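Local atomic coordinates of copper-containing nitrite reductase (Thermus scotoductus, PDB entry 6HBE), a protein that probably reduces nitrite to nitric oxide with electrons from a c-type cytochrome, working as a copper-containing homotrimer. Residues Y157-E162 against Y203-G208; M179-N184 against V292-V297. One frame throughout, in Å; residues are numbered along the deposited sequence.

Interaction 1. Residues Y157-E162 against Y203-G208; sequences YIIQSE and YFLNVG
Five backbone hydrogen bonds join strands 157-162 and 203-208, which run parallel with their axes 14° apart. I158 N donates to Y203 O, L205 N to I158 O (3.0 Å), Q160 N to L205 O and V207 N to Q160 O; the first is the straightest, at 172°. A weak fifth bond, E162 N to G208 O at 3.1 Å, closes the C-terminal end. In the aromatic contact, Y157 and Y203 point the same way and form an offset stack, planes 19° apart and centroids 4.5 Å; Y157 CE2 sits over the rim of the Y203 ring, 3.5 Å from its CD1. The Y203 hydroxyl is held by E137. The apolar contacts continue this face: the I159 and V207 side chains cross obliquely, CG2 against CG1, and V207 CG2 presses on S161 CB at 3.4 Å, closer than usual. On the other face the F204 ring lies obliquely to Q160 CB and reaches I158 CG2 with CD1. At the C-terminal end a water accepts from Q160 NE2 and donates to N206 OD1 and to E162 OE2 (2.9 Å). N206 OD1 also receives G208 N, from above its carbonyl plane, in an Asx turn; N206 ND2 goes to A243 O and Q160 OE1 to S213. E162, bent at chi2, brings OE2 to 3.1 Å from G208 C, while N210 N, L211 N and Y164 OH bond its two oxygens. An alanine here would remove the carboxylate that these donors and the water bind, and is likely to loosen the chain at N210 and L211. The pair lies inside one sheet of the second cupredoxin-type beta-sandwich; the tyrosine face packs against strands 109-114 and 131-137 of the first cupredoxin domain, which carries the copper ligands H80 and H114.

Interaction 2. Residues M179-N184 against V292-V297; sequences MFNGRN and VRAEGV
Strand 177-180 ends in a type I' beta turn from F180 to R183, and this turn faces an irregular chain, 292-297, that makes an inverse gamma turn centred on A294. A weak bond from E295 N to R293 O spans the gamma turn. The central residues of the type I' turn, N181 and G182, both have positive phi, and Asn-Gly is a classic pair for this turn. A side chain on G182 would also be crowded, since a beta carbon there would lie 3.2 Å from G296 CA. The turn leads off strand 177-180, outermost within this chain in a sheet of the second cupredoxin-type domain, against the connection between strands 277-282 and 309-311. No direct hydrogen bond crosses. The N181 amide rests against A294, with OD1 3.4 Å from A294 CA and 3.7 Å from A294 CB. Its ND2 comes within 3.3 Å of R293 O, but at a poor angle for a bond; OD1 accepts from I159 N, and ND2 has Y157 O and Y187 OH as partners. Two indirect bridges tie the backbones: R186 NH1 bonds both N181 O and E295 O, and a water donates to G182 O (2.7 Å) while accepting weakly from V297 N. R183, extended from CG to NE, crosses V297 obliquely, its CD 4.1 Å from V297 CG2, and sends NH1 on to E34 O. R293 holds E295 in a side-on salt bridge, NE to OE1 and NH2 to OE2 (2.8 Å), both oxygens being met from above the carboxylate plane; E295 OE2 is bonded also by M54 N.

Strand 154-163 is shared: one edge pairs with 203-208 in interaction 1, while the other meets both segments of interaction 2, whose centre is about 9 Å from that of interaction 1. A probable hydrogen bond links I159 O with N181 N (2.8 Å). Another links Y157 N with V292 O (2.9 Å). A294 CB packs on Y157 O at 3.6 Å. The two contacts approach different metals. In interaction 1 the V207 side chain lies about 9 Å from a bound copper, and that of L205 about 7 Å from the side chain of the copper ligand H80; in interaction 2 the R183 side chain lies about 7 Å from the calcium bound by D36 and Q37.

Interaction 1. Residues Y157-E162 against Y203-G208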
ATOM      1  N   TYR C 157      12.401 -16.197  17.617  1.00 20.81           N
ATOM      2  CA  TYR C 157      10.960 -15.994  17.373  1.00 20.17           C
ATOM      3  C   TYR C 157      10.713 -14.499  17.173  1.00 20.24           C
ATOM      4  O   TYR C 157      11.014 -13.677  18.076  1.00 21.04           O
ATOM      5  CB  TYR C 157      10.140 -16.550  18.528  1.00 20.93           C
ATOM      6  CG  TYR C 157      10.309 -18.048  18.827  1.00 21.64           C
ATOM      7  CD1 TYR C 157      11.276 -18.492  19.738  1.00 23.83           C
ATOM      8  CD2 TYR C 157       9.449 -18.988  18.310  1.00 21.25           C
ATOM      9  CE1 TYR C 157      11.409 -19.830  20.079  1.00 23.25           C
ATOM     10  CE2 TYR C 157       9.560 -20.330  18.651  1.00 22.28           C
ATOM     11  CZ  TYR C 157      10.566 -20.746  19.542  1.00 24.83           C
ATOM     12  OH  TYR C 157      10.719 -22.075  19.894  1.00 26.22           O
ATOM     13  N   ILE C 158      10.191 -14.137  15.991  1.00 19.83           N
ATOM     14  CA  ILE C 158      10.072 -12.725  15.586  1.00 20.28           C
ATOM     15  C   ILE C 158       8.652 -12.378  15.072  1.00 19.53           C
ATOM     16  O   ILE C 158       8.173 -13.018  14.140  1.00 19.54           O
ATOM     17  CB  ILE C 158      11.060 -12.416  14.416  1.00 21.52           C
ATOM     18  CG1 ILE C 158      12.524 -12.736  14.788  1.00 24.79           C
ATOM     19  CG2 ILE C 158      10.948 -10.947  13.984  1.00 21.58           C
ATOM     20  CD1 ILE C 158      13.157 -11.706  15.692  1.00 26.34           C
ATOM     21  N   ILE C 159       8.036 -11.338  15.630  1.00 18.71           N
ATOM     22  CA  ILE C 159       6.820 -10.729  15.058  1.00 18.45           C
ATOM     23  C   ILE C 159       7.180  -9.385  14.473  1.00 17.93           C
ATOM     24  O   ILE C 159       7.900  -8.615  15.121  1.00 19.25           O
ATOM     25  CB  ILE C 159       5.697 -10.562  16.108  1.00 18.90           C
ATOM     26  CG1 ILE C 159       4.999 -11.915  16.319  1.00 19.89           C
ATOM     27  CG2 ILE C 159       4.687  -9.496  15.706  1.00 20.18           C
ATOM     28  CD1 ILE C 159       4.036 -11.975  17.501  1.00 21.58           C
ATOM     29  N   GLN C 160       6.693  -9.135  13.256  1.00 17.29           N
ATOM     30  CA  GLN C 160       6.641  -7.809  12.675  1.00 17.45           C
ATOM     31  C   GLN C 160       5.264  -7.198  12.855  1.00 17.65           C
ATOM     32  O   GLN C 160       4.279  -7.842  12.530  1.00 16.76           O
ATOM     33  CB  GLN C 160       7.011  -7.848  11.174  1.00 17.29           C
ATOM     34  CG  GLN C 160       7.094  -6.449  10.558  1.00 17.80           C
ATOM     35  CD  GLN C 160       7.505  -6.464   9.083  1.00 18.06           C
ATOM     36  OE1 GLN C 160       8.476  -7.138   8.678  1.00 17.68           O
ATOM     37  NE2 GLN C 160       6.741  -5.742   8.260  1.00 17.70           N
ATOM     38  N   SER C 161       5.194  -5.933  13.275  1.00 17.39           N
ATOM     39  CA  SER C 161       3.898  -5.270  13.495  1.00 18.38           C
ATOM     40  C   SER C 161       4.021  -3.762  13.310  1.00 18.92           C
ATOM     41  O   SER C 161       5.123  -3.203  13.381  1.00 19.36           O
ATOM     42  CB  SER C 161       3.338  -5.589  14.899  1.00 20.17           C
ATOM     43  OG  SER C 161       4.109  -4.990  15.938  1.00 19.96           O
ATOM     44  N   GLU C 162       2.870  -3.121  13.084  1.00 18.64           N
ATOM     45  CA  GLU C 162       2.751  -1.690  12.780  1.00 18.21           C
ATOM     46  C   GLU C 162       2.104  -0.934  13.928  1.00 18.87           C
ATOM     47  O   GLU C 162       1.330  -1.514  14.681  1.00 22.41           O
ATOM     48  CB  GLU C 162       1.870  -1.495  11.508  1.00 18.58           C
ATOM     49  CG  GLU C 162       2.401  -2.190  10.248  1.00 19.21           C
ATOM     50  CD  GLU C 162       1.326  -2.752   9.321  1.00 21.18           C
ATOM     51  OE1 GLU C 162       0.130  -2.268   9.305  1.00 19.84           O
ATOM     52  OE2 GLU C 162       1.677  -3.760   8.610  1.00 19.29           O
ATOM     53  N   TYR C 203      11.395 -18.373  13.532  1.00 18.43           N
ATOM     54  CA  TYR C 203       9.934 -18.508  13.495  1.00 18.38           C
ATOM     55  C   TYR C 203       9.424 -17.076  13.282  1.00 19.68           C
ATOM     56  O   TYR C 203       9.522 -16.247  14.197  1.00 19.02           O
ATOM     57  CB  TYR C 203       9.428 -19.100  14.812  1.00 19.53           C
ATOM     58  CG  TYR C 203       9.921 -20.519  15.135  1.00 20.21           C
ATOM     59  CD1 TYR C 203      11.211 -20.740  15.649  1.00 22.83           C
ATOM     60  CD2 TYR C 203       9.091 -21.620  14.967  1.00 21.36           C
ATOM     61  CE1 TYR C 203      11.657 -22.024  15.963  1.00 23.40           C
ATOM     62  CE2 TYR C 203       9.522 -22.920  15.268  1.00 22.50           C
ATOM     63  CZ  TYR C 203      10.818 -23.114  15.757  1.00 24.09           C
ATOM     64  OH  TYR C 203      11.275 -24.379  16.078  1.00 23.62           O
ATOM     65  N   PHE C 204       8.898 -16.790  12.083  1.00 19.29           N
ATOM     66  CA  PHE C 204       8.528 -15.409  11.687  1.00 18.65           C
ATOM     67  C   PHE C 204       7.032 -15.289  11.426  1.00 19.46           C
ATOM     68  O   PHE C 204       6.493 -16.065  10.633  1.00 18.22           O
ATOM     69  CB  PHE C 204       9.288 -15.014  10.418  1.00 18.76           C
ATOM     70  CG  PHE C 204       8.902 -13.646   9.872  1.00 18.97           C
ATOM     71  CD1 PHE C 204       9.054 -12.524  10.652  1.00 20.58           C
ATOM     72  CD2 PHE C 204       8.454 -13.493   8.567  1.00 20.04           C
ATOM     73  CE1 PHE C 204       8.716 -11.272  10.181  1.00 21.64           C
ATOM     74  CE2 PHE C 204       8.151 -12.224   8.071  1.00 21.51           C
ATOM     75  CZ  PHE C 204       8.255 -11.122   8.900  1.00 19.53           C
ATOM     76  N   LEU C 205       6.378 -14.296  12.051  1.00 18.23           N
ATOM     77  CA  LEU C 205       4.973 -13.996  11.798  1.00 17.54           C
ATOM     78  C   LEU C 205       4.851 -12.515  11.508  1.00 17.96           C
ATOM     79  O   LEU C 205       5.245 -11.680  12.331  1.00 18.43           O
ATOM     80  CB  LEU C 205       4.112 -14.372  13.023  1.00 18.04           C
ATOM     81  CG  LEU C 205       2.636 -13.923  13.064  1.00 18.54           C
ATOM     82  CD1 LEU C 205       1.827 -14.564  11.979  1.00 18.75           C
ATOM     83  CD2 LEU C 205       1.976 -14.181  14.403  1.00 19.82           C
ATOM     84  N   ASN C 206       4.275 -12.180  10.352  1.00 17.92           N
ATOM     85  CA  ASN C 206       3.928 -10.761  10.045  1.00 17.17           C
ATOM     86  C   ASN C 206       2.486 -10.572  10.484  1.00 18.52           C
ATOM     87  O   ASN C 206       1.580 -11.097   9.818  1.00 19.16           O
ATOM     88  CB  ASN C 206       4.049 -10.415   8.533  1.00 16.18           C
ATOM     89  CG  ASN C 206       3.700  -8.968   8.223  1.00 17.18           C
ATOM     90  OD1 ASN C 206       3.616  -8.112   9.130  1.00 18.12           O
ATOM     91  ND2 ASN C 206       3.458  -8.669   6.923  1.00 17.87           N
ATOM     92  N   VAL C 207       2.247  -9.814  11.548  1.00 18.10           N
ATOM     93  CA  VAL C 207       0.852  -9.578  11.969  1.00 20.46           C
ATOM     94  C   VAL C 207       0.199  -8.426  11.168  1.00 20.78           C
ATOM     95  O   VAL C 207      -1.010  -8.275  11.177  1.00 19.75           O
ATOM     96  CB  VAL C 207       0.645  -9.310  13.480  1.00 22.76           C
ATOM     97  CG1 VAL C 207       1.244 -10.396  14.351  1.00 21.36           C
ATOM     98  CG2 VAL C 207       1.118  -7.938  13.898  1.00 25.85           C
ATOM     99  N   GLY C 208       0.994  -7.631  10.482  1.00 19.19           N
ATOM    100  CA  GLY C 208       0.460  -6.473   9.776  1.00 20.28           C
ATOM    101  C   GLY C 208       0.101  -5.349  10.772  1.00 19.63           C
ATOM    102  O   GLY C 208       0.956  -4.963  11.577  1.00 20.62           O
TER
HETATM  103  O   HOH W   1       4.009  -5.276   9.295  1.00 20.68           O

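Interaction 2. Residues M179-N184 against V292-V297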
ATOM      1  N   MET C 179       7.966  -2.506  13.279  1.00 19.37           N
ATOM      2  CA  MET C 179       8.958  -3.010  14.292  1.00 19.82           C
ATOM      3  C   MET C 179       8.973  -4.513  14.476  1.00 20.32           C
ATOM      4  O   MET C 179       7.961  -5.175  14.211  1.00 20.42           O
ATOM      5  CB  MET C 179       8.749  -2.314  15.664  1.00 22.29           C
ATOM      6  CG  MET C 179       7.426  -2.541  16.362  1.00 22.98           C
ATOM      7  SD  MET C 179       7.015  -1.250  17.605  1.00 27.70           S
ATOM      8  CE  MET C 179       6.335  -0.045  16.490  1.00 28.58           C
ATOM      9  N   PHE C 180      10.133  -5.039  14.919  1.00 18.61           N
ATOM     10  CA  PHE C 180      10.263  -6.464  15.299  1.00 19.23           C
ATOM     11  C   PHE C 180      10.123  -6.529  16.843  1.00 20.20           C
ATOM     12  O   PHE C 180      10.798  -5.781  17.589  1.00 20.66           O
ATOM     13  CB  PHE C 180      11.618  -7.085  14.894  1.00 18.29           C
ATOM     14  CG  PHE C 180      11.915  -7.101  13.405  1.00 18.20           C
ATOM     15  CD1 PHE C 180      10.933  -7.434  12.449  1.00 18.78           C
ATOM     16  CD2 PHE C 180      13.204  -6.831  12.938  1.00 18.53           C
ATOM     17  CE1 PHE C 180      11.237  -7.470  11.087  1.00 17.63           C
ATOM     18  CE2 PHE C 180      13.500  -6.867  11.580  1.00 18.25           C
ATOM     19  CZ  PHE C 180      12.514  -7.172  10.652  1.00 18.23           C
ATOM     20  N   ASN C 181       9.271  -7.429  17.314  1.00 19.75           N
ATOM     21  CA  ASN C 181       9.023  -7.622  18.757  1.00 20.23           C
ATOM     22  C   ASN C 181       8.791  -6.318  19.577  1.00 20.29           C
ATOM     23  O   ASN C 181       9.314  -6.136  20.674  1.00 21.40           O
ATOM     24  CB  ASN C 181      10.131  -8.520  19.314  1.00 19.12           C
ATOM     25  CG  ASN C 181      10.036  -9.925  18.752  1.00 19.68           C
ATOM     26  OD1 ASN C 181       8.999 -10.295  18.188  1.00 19.07           O
ATOM     27  ND2 ASN C 181      11.103 -10.711  18.878  1.00 21.58           N
ATOM     28  N   GLY C 182       7.986  -5.417  19.017  1.00 20.84           N
ATOM     29  CA  GLY C 182       7.392  -4.292  19.789  1.00 20.88           C
ATOM     30  C   GLY C 182       8.216  -3.061  20.077  1.00 21.36           C
ATOM     31  O   GLY C 182       7.791  -2.216  20.862  1.00 22.57           O
ATOM     32  N   ARG C 183       9.385  -2.916  19.460  1.00 21.20           N
ATOM     33  CA  ARG C 183      10.223  -1.730  19.698  1.00 21.14           C
ATOM     34  C   ARG C 183      11.113  -1.427  18.475  1.00 20.84           C
ATOM     35  O   ARG C 183      11.762  -2.323  17.945  1.00 20.44           O
ATOM     36  CB  ARG C 183      11.074  -1.956  20.948  1.00 23.40           C
ATOM     37  CG  ARG C 183      11.839  -0.728  21.441  1.00 27.00           C
ATOM     38  CD  ARG C 183      12.468  -1.028  22.808  1.00 29.21           C
ATOM     39  NE  ARG C 183      13.469  -0.060  23.267  1.00 29.50           N
ATOM     40  CZ  ARG C 183      13.241   0.979  24.080  1.00 30.94           C
ATOM     41  NH1 ARG C 183      12.013   1.270  24.525  1.00 31.87           N
ATOM     42  NH2 ARG C 183      14.255   1.755  24.450  1.00 31.70           N
ATOM     43  N   ASN C 184      11.119  -0.163  18.048  1.00 18.43           N
ATOM     44  CA  ASN C 184      11.871   0.295  16.887  1.00 19.47           C
ATOM     45  C   ASN C 184      13.352  -0.041  17.017  1.00 20.95           C
ATOM     46  O   ASN C 184      13.969   0.297  18.022  1.00 21.61           O
ATOM     47  CB  ASN C 184      11.738   1.822  16.742  1.00 20.40           C
ATOM     48  CG  ASN C 184      10.333   2.268  16.366  1.00 21.47           C
ATOM     49  OD1 ASN C 184       9.488   1.474  15.986  1.00 22.23           O
ATOM     50  ND2 ASN C 184      10.082   3.560  16.499  1.00 20.44           N
ATOM     51  N   VAL C 292      15.287 -16.023  21.751  1.00 23.07           N
ATOM     52  CA  VAL C 292      14.669 -14.707  21.538  1.00 23.20           C
ATOM     53  C   VAL C 292      13.169 -14.970  21.395  1.00 22.43           C
ATOM     54  O   VAL C 292      12.748 -15.636  20.442  1.00 22.94           O
ATOM     55  CB  VAL C 292      15.249 -14.006  20.300  1.00 24.67           C
ATOM     56  CG1 VAL C 292      14.505 -12.693  19.991  1.00 25.85           C
ATOM     57  CG2 VAL C 292      16.727 -13.707  20.535  1.00 24.93           C
ATOM     58  N   ARG C 293      12.397 -14.509  22.374  1.00 20.52           N
ATOM     59  CA  ARG C 293      10.935 -14.684  22.398  1.00 21.58           C
ATOM     60  C   ARG C 293      10.217 -13.539  21.634  1.00 21.88           C
ATOM     61  O   ARG C 293      10.631 -12.344  21.677  1.00 21.25           O
ATOM     62  CB  ARG C 293      10.431 -14.727  23.856  1.00 23.37           C
ATOM     63  CG  ARG C 293      11.084 -15.803  24.730  1.00 24.18           C
ATOM     64  CD  ARG C 293      10.704 -15.680  26.206  1.00 26.55           C
ATOM     65  NE  ARG C 293       9.278 -15.925  26.379  1.00 26.81           N
ATOM     66  CZ  ARG C 293       8.666 -17.106  26.310  1.00 30.88           C
ATOM     67  NH1 ARG C 293       9.335 -18.239  26.168  1.00 31.69           N
ATOM     68  NH2 ARG C 293       7.340 -17.147  26.446  1.00 34.44           N
ATOM     69  N   ALA C 294       9.072 -13.870  21.049  1.00 22.44           N
ATOM     70  CA  ALA C 294       8.322 -12.904  20.237  1.00 21.22           C
ATOM     71  C   ALA C 294       7.355 -12.128  21.109  1.00 22.01           C
ATOM     72  O   ALA C 294       6.126 -12.228  20.932  1.00 20.50           O
ATOM     73  CB  ALA C 294       7.607 -13.614  19.125  1.00 22.56           C
ATOM     74  N   GLU C 295       7.919 -11.296  21.997  1.00 21.58           N
ATOM     75  CA  GLU C 295       7.180 -10.627  23.077  1.00 22.27           C
ATOM     76  C   GLU C 295       7.707  -9.219  23.206  1.00 22.24           C
ATOM     77  O   GLU C 295       8.934  -8.989  23.127  1.00 22.24           O
ATOM     78  CB  GLU C 295       7.365 -11.367  24.418  1.00 24.01           C
ATOM     79  CG  GLU C 295       6.732 -12.753  24.462  1.00 24.50           C
ATOM     80  CD  GLU C 295       7.031 -13.576  25.713  1.00 26.50           C
ATOM     81  OE1 GLU C 295       8.011 -13.278  26.445  1.00 26.46           O
ATOM     82  OE2 GLU C 295       6.334 -14.616  25.926  1.00 27.39           O
ATOM     83  N   GLY C 296       6.798  -8.278  23.368  1.00 21.08           N
ATOM     84  CA  GLY C 296       7.142  -6.868  23.615  1.00 22.08           C
ATOM     85  C   GLY C 296       7.788  -6.637  24.979  1.00 25.87           C
ATOM     86  O   GLY C 296       7.750  -7.500  25.846  1.00 26.13           O
ATOM     87  N   VAL C 297       8.349  -5.446  25.162  1.00 27.85           N
ATOM     88  CA  VAL C 297       8.854  -4.995  26.461  1.00 35.41           C
ATOM     89  C   VAL C 297       7.620  -4.679  27.333  1.00 35.17           C
ATOM     90  O   VAL C 297       6.688  -4.013  26.845  1.00 33.71           O
ATOM     91  CB  VAL C 297       9.676  -3.691  26.336  1.00 36.02           C
ATOM     92  CG1 VAL C 297      10.188  -3.230  27.707  1.00 37.47           C
ATOM     93  CG2 VAL C 297      10.846  -3.861  25.356  1.00 39.15           C
TER
HETATM   94  O   HOH W   2       7.541  -2.673  23.522  1.00 39.62           O